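Local structure of lectin (Colocasia esculenta, 5T1X) at residues Leu8-Ser11 with Gly12-Leu15. The protein probably binds mannose-containing glycans, as a storage-tissue lectin of the GNA-related family from taro. Sequence-based numbering, arbitrary orientation.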
ATOM      1  N   LEU B   8       6.072  -2.208  -2.473  1.00  8.45           N
ATOM      2  CA  LEU B   8       4.704  -2.665  -2.746  1.00  8.92           C
ATOM      3  C   LEU B   8       4.648  -3.968  -3.504  1.00 11.23           C
ATOM      4  O   LEU B   8       5.522  -4.247  -4.324  1.00 10.18           O
ATOM      5  CB  LEU B   8       3.958  -1.619  -3.610  1.00  9.20           C
ATOM      6  CG  LEU B   8       4.038  -0.139  -3.227  1.00 12.47           C
ATOM      7  CD1 LEU B   8       3.421   0.714  -4.317  1.00 12.61           C
ATOM      8  CD2 LEU B   8       3.352   0.138  -1.890  1.00 14.09           C
ATOM      9  N   LEU B   9       3.556  -4.712  -3.308  1.00  8.38           N
ATOM     10  CA  LEU B   9       3.237  -5.911  -4.066  1.00  7.47           C
ATOM     11  C   LEU B   9       1.740  -5.889  -4.343  1.00 10.51           C
ATOM     12  O   LEU B   9       0.946  -6.067  -3.424  1.00 10.19           O
ATOM     13  CB  LEU B   9       3.683  -7.211  -3.355  1.00  7.96           C
ATOM     14  CG  LEU B   9       3.732  -8.448  -4.266  1.00 12.33           C
ATOM     15  CD1 LEU B   9       4.933  -8.399  -5.181  1.00 13.36           C
ATOM     16  CD2 LEU B   9       3.757  -9.725  -3.458  1.00 12.89           C
ATOM     17  N   PHE B  10       1.356  -5.575  -5.588  1.00  7.65           N
ATOM     18  CA  PHE B  10      -0.051  -5.524  -5.962  1.00  7.28           C
ATOM     19  C   PHE B  10      -0.538  -6.917  -6.319  1.00  8.29           C
ATOM     20  O   PHE B  10       0.279  -7.786  -6.673  1.00  7.93           O
ATOM     21  CB  PHE B  10      -0.265  -4.570  -7.153  1.00  8.14           C
ATOM     22  CG  PHE B  10      -0.002  -3.125  -6.829  1.00  8.50           C
ATOM     23  CD1 PHE B  10      -0.977  -2.344  -6.219  1.00 10.20           C
ATOM     24  CD2 PHE B  10       1.228  -2.541  -7.128  1.00  9.83           C
ATOM     25  CE1 PHE B  10      -0.730  -0.999  -5.911  1.00 11.59           C
ATOM     26  CE2 PHE B  10       1.475  -1.198  -6.816  1.00 11.92           C
ATOM     27  CZ  PHE B  10       0.495  -0.438  -6.206  1.00 11.05           C
ATOM     28  N   SER B  11      -1.863  -7.138  -6.231  1.00  6.76           N
ATOM     29  CA  SER B  11      -2.490  -8.395  -6.653  1.00  6.28           C
ATOM     30  C   SER B  11      -1.971  -8.806  -8.037  1.00 10.71           C
ATOM     31  O   SER B  11      -1.952  -7.979  -8.958  1.00  9.79           O
ATOM     32  CB  SER B  11      -4.009  -8.228  -6.725  1.00 11.04           C
ATOM     33  OG  SER B  11      -4.574  -8.038  -5.438  1.00 11.42           O
ATOM     34  N   GLY B  12      -1.541 -10.053  -8.162  1.00  8.52           N
ATOM     35  CA  GLY B  12      -1.045 -10.562  -9.436  1.00  9.71           C
ATOM     36  C   GLY B  12       0.466 -10.538  -9.561  1.00 10.91           C
ATOM     37  O   GLY B  12       1.017 -11.336 -10.313  1.00 11.52           O
ATOM     38  N   GLN B  13       1.170  -9.653  -8.818  1.00  8.43           N
ATOM     39  CA  GLN B  13       2.634  -9.651  -8.911  1.00  7.45           C
ATOM     40  C   GLN B  13       3.200 -10.886  -8.197  1.00 13.20           C
ATOM     41  O   GLN B  13       2.569 -11.422  -7.285  1.00 12.98           O
ATOM     42  CB  GLN B  13       3.239  -8.364  -8.333  1.00  8.59           C
ATOM     43  CG  GLN B  13       2.837  -7.122  -9.121  1.00 12.35           C
ATOM     44  CD  GLN B  13       3.601  -5.906  -8.674  1.00 15.65           C
ATOM     45  OE1 GLN B  13       3.408  -5.387  -7.569  1.00 11.25           O
ATOM     46  NE2 GLN B  13       4.447  -5.397  -9.554  1.00 14.72           N
ATOM     47  N   VAL B  14       4.347 -11.380  -8.654  1.00 11.12           N
ATOM     48  CA  VAL B  14       4.955 -12.546  -8.006  1.00 11.52           C
ATOM     49  C   VAL B  14       6.388 -12.235  -7.576  1.00 14.71           C
ATOM     50  O   VAL B  14       7.107 -11.506  -8.277  1.00 16.13           O
ATOM     51  CB  VAL B  14       4.907 -13.839  -8.877  1.00 17.00           C
ATOM     52  CG1 VAL B  14       3.489 -14.147  -9.367  1.00 15.85           C
ATOM     53  CG2 VAL B  14       5.888 -13.789 -10.036  1.00 18.02           C
ATOM     54  N   LEU B  15       6.791 -12.791  -6.423  1.00 10.10           N
ATOM     55  CA  LEU B  15       8.164 -12.745  -5.906  1.00  8.90           C
ATOM     56  C   LEU B  15       8.653 -14.180  -5.737  1.00  9.32           C
ATOM     57  O   LEU B  15       7.904 -15.039  -5.279  1.00  9.13           O
ATOM     58  CB  LEU B  15       8.281 -11.988  -4.568  1.00  9.96           C
ATOM     59  CG  LEU B  15       7.991 -10.481  -4.535  1.00 14.89           C
ATOM     60  CD1 LEU B  15       8.171  -9.949  -3.115  1.00 15.34           C
ATOM     61  CD2 LEU B  15       8.865  -9.704  -5.506  1.00 15.35           C
TER
HETATM   62  O   HOH W   1       5.390  -3.602  -6.883  1.00 13.24           O
HETATM   63  O   HOH W   2       1.081 -10.212  -5.622  1.00 16.65           O
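With CG beside its own backbone N (chi1 -64°) and the chain extended beyond it, the side chain of Q13 runs back along F10 and brings its amide to the backbone of strand 8-10. There OE1 accepts the N-H of F10 at 2.9 Å; the bond is nearly straight (168° at the hydrogen) and lies in the carbonyl plane, on a lone pair. The same oxygen sits at the edge of the F10 ring, 3.6 Å from CD2. A type II turn from F10 to Q13 closes the loop through the backbone, Q13 N donating to F10 O at 3.0 Å, and G12 occupies its third position with a positive phi (98°), a backbone conformation readily open to glycine. One water lies within bonding distance of L8 O and Q13 OE1 and may share its protons among them and other acceptors, while another bridges F10 O and Q13 O. On the apolar side, L9 CD1 lies 3.6 Å from Q13 CB and 3.8 Å from L15 CG. The turn carries the chain from strand 8-10, paired with strand 89-92, to strand 14-16, paired with strand 57-60, thus linking two of the three antiparallel sheets of the beta-prism II fold; S11 OG bonds to N61 O and Y88 N. F10 N and F10 O are thus both engaged by Q13, through its side chain and backbone respectively, so a single residue satisfies buried polar atoms while fixing the bend.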